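Local atomic coordinates of putative transcriptional regulator (Bacillus cytotoxicus NVH 391-98, PDB entry 3K4H), a protein that probably regulates transcription as a LacI-type regulator, its periplasmic-binding-protein-like effector domain binding a glycan between its two lobes. Residues 218-224 and 282-286. Residue numbers count along the deposited sequence, not the author numbering.
Sequences VPKDVSI and QTCEG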
loop_
_atom_site.group_PDB
_atom_site.type_symbol
_atom_site.label_atom_id
_atom_site.label_comp_id
_atom_site.label_asym_id
_atom_site.label_seq_id
_atom_site.Cartn_x
_atom_site.Cartn_y
_atom_site.Cartn_z
ATOM N N VAL A 218 7.486 21.661 -24.985
ATOM C CA VAL A 218 7.289 21.203 -23.621
ATOM C C VAL A 218 8.200 22.036 -22.726
ATOM O O VAL A 218 9.388 22.166 -23.020
ATOM C CB VAL A 218 7.548 19.683 -23.470
ATOM C CG1 VAL A 218 7.259 19.231 -22.058
ATOM C CG2 VAL A 218 6.701 18.911 -24.433
ATOM N N PRO A 219 7.647 22.606 -21.636
ATOM C CA PRO A 219 6.276 22.431 -21.180
ATOM C C PRO A 219 5.333 23.607 -21.348
ATOM O O PRO A 219 4.280 23.637 -20.680
ATOM C CB PRO A 219 6.472 22.246 -19.703
ATOM C CG PRO A 219 7.548 23.190 -19.393
ATOM C CD PRO A 219 8.479 23.193 -20.576
ATOM N N LYS A 220 5.680 24.571 -22.196
ATOM C CA LYS A 220 4.811 25.730 -22.342
ATOM C C LYS A 220 3.452 25.318 -22.914
ATOM O O LYS A 220 2.418 25.738 -22.400
ATOM C CB LYS A 220 5.459 26.862 -23.145
ATOM C CG LYS A 220 5.792 26.540 -24.581
ATOM C CD LYS A 220 5.936 27.804 -25.468
ATOM C CE LYS A 220 7.168 28.667 -25.134
ATOM N NZ LYS A 220 7.668 29.435 -26.311
ATOM N N ASP A 221 3.459 24.480 -23.950
ATOM C CA ASP A 221 2.222 24.071 -24.600
ATOM C C ASP A 221 1.579 22.844 -23.931
ATOM O O ASP A 221 0.346 22.754 -23.812
ATOM C CB ASP A 221 2.469 23.789 -26.085
ATOM C CG ASP A 221 3.030 24.991 -26.838
ATOM O OD1 ASP A 221 2.486 26.098 -26.704
ATOM O OD2 ASP A 221 4.005 24.819 -27.595
ATOM N N VAL A 222 2.410 21.898 -23.506
ATOM C CA VAL A 222 1.903 20.655 -22.940
ATOM C C VAL A 222 2.838 20.225 -21.848
ATOM O O VAL A 222 4.046 20.199 -22.058
ATOM C CB VAL A 222 1.835 19.514 -23.985
ATOM C CG1 VAL A 222 1.383 18.227 -23.342
ATOM C CG2 VAL A 222 0.894 19.844 -25.088
ATOM N N SER A 223 2.279 19.902 -20.687
ATOM C CA SER A 223 3.039 19.332 -19.587
ATOM C C SER A 223 2.979 17.798 -19.649
ATOM O O SER A 223 1.929 17.213 -19.963
ATOM C CB SER A 223 2.493 19.826 -18.238
ATOM O OG SER A 223 2.531 21.237 -18.143
ATOM N N ILE A 224 4.102 17.159 -19.340
ATOM C CA ILE A 224 4.211 15.709 -19.323
ATOM C C ILE A 224 4.758 15.273 -17.967
ATOM O O ILE A 224 5.774 15.802 -17.532
ATOM C CB ILE A 224 5.263 15.218 -20.354
ATOM C CG1 ILE A 224 4.945 15.690 -21.767
ATOM C CG2 ILE A 224 5.424 13.707 -20.310
ATOM C CD1 ILE A 224 6.154 15.518 -22.704
ATOM N N GLN A 282 11.931 19.200 -15.633
ATOM C CA GLN A 282 11.544 20.260 -16.531
ATOM C C GLN A 282 10.356 20.226 -17.468
ATOM O O GLN A 282 10.264 21.036 -18.315
ATOM C CB GLN A 282 12.780 20.782 -17.183
ATOM C CG GLN A 282 13.582 21.431 -16.133
ATOM C CD GLN A 282 15.012 21.167 -16.240
ATOM O OE1 GLN A 282 15.633 21.582 -17.182
ATOM N NE2 GLN A 282 15.566 20.493 -15.258
ATOM N N THR A 283 9.471 19.271 -17.362
ATOM C CA THR A 283 8.422 19.142 -18.340
ATOM C C THR A 283 7.100 19.612 -17.894
ATOM O O THR A 283 6.135 19.313 -18.493
ATOM C CB THR A 283 8.262 17.746 -18.799
ATOM O OG1 THR A 283 8.404 16.872 -17.699
ATOM C CG2 THR A 283 9.305 17.430 -19.744
ATOM N N CYS A 284 7.056 20.340 -16.812
ATOM C CA CYS A 284 5.805 20.858 -16.319
ATOM C C CYS A 284 5.779 22.352 -16.085
ATOM O O CYS A 284 6.697 22.905 -15.562
ATOM C CB CYS A 284 5.430 20.120 -15.068
ATOM S SG CYS A 284 4.894 18.579 -15.448
ATOM N N GLU A 285 4.694 22.994 -16.471
ATOM C CA GLU A 285 4.521 24.422 -16.300
ATOM C C GLU A 285 3.164 24.758 -15.769
ATOM O O GLU A 285 2.271 23.975 -15.829
ATOM C CB GLU A 285 4.678 25.130 -17.608
ATOM C CG GLU A 285 5.511 26.318 -17.523
ATOM C CD GLU A 285 5.884 26.830 -18.852
ATOM O OE1 GLU A 285 7.079 26.922 -19.147
ATOM O OE2 GLU A 285 4.985 27.154 -19.617
ATOM N N GLY A 286 3.026 25.946 -15.229
ATOM C CA GLY A 286 1.773 26.398 -14.700
ATOM C C GLY A 286 0.755 26.627 -15.772
ATOM O O GLY A 286 1.081 26.932 -16.894
#
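Side-chain hydroxyls can supplement a backbone hydrogen bond in joining a loop to the first residues of an interior strand, and residues 218-224 and 282-286 illustrate how. T283 binds I224 twice: the amide I224 N donates to T283 O (3.1 Å), while the p rotamer of T283 (chi1 40°) brings T283 OG1 to I224 O at 2.8 Å, the hydroxyl being the donor. The same rotamer leaves the methyl T283 CG2 3.6 Å from V218 CG1, so one side chain serves both a backbone carbonyl and an apolar neighbour. One step along, S223 in the m rotamer offers its hydroxyl as acceptor, and E285 N reaches S223 OG at 3.2 Å in an almost linear bond. S223 CA also makes a CA-H...O contact with T283 O (3.3 Å). The CA-CB bond of P219, which follows a cis peptide bond, points toward residues 282-286, with P219 CB 3.2 Å from T283 O. E285, whose chi1 of -135° lies between wells, extends along P219 and K220, placing E285 OE2 3.1 Å from K220 CA. C284 directs its CA-CB bond away and packs on Y125 and L126 of helix 115-128. I224 and V218 lean on L208 of helix 201-213, and T283 OG1 also hydrogen-bonds S241 N, so this structural packing fastens the C-terminal tail where strands 223-227 and 241-244 begin, in the mixed sheet of the C-terminal lobe of the periplasmic-binding-protein-like fold.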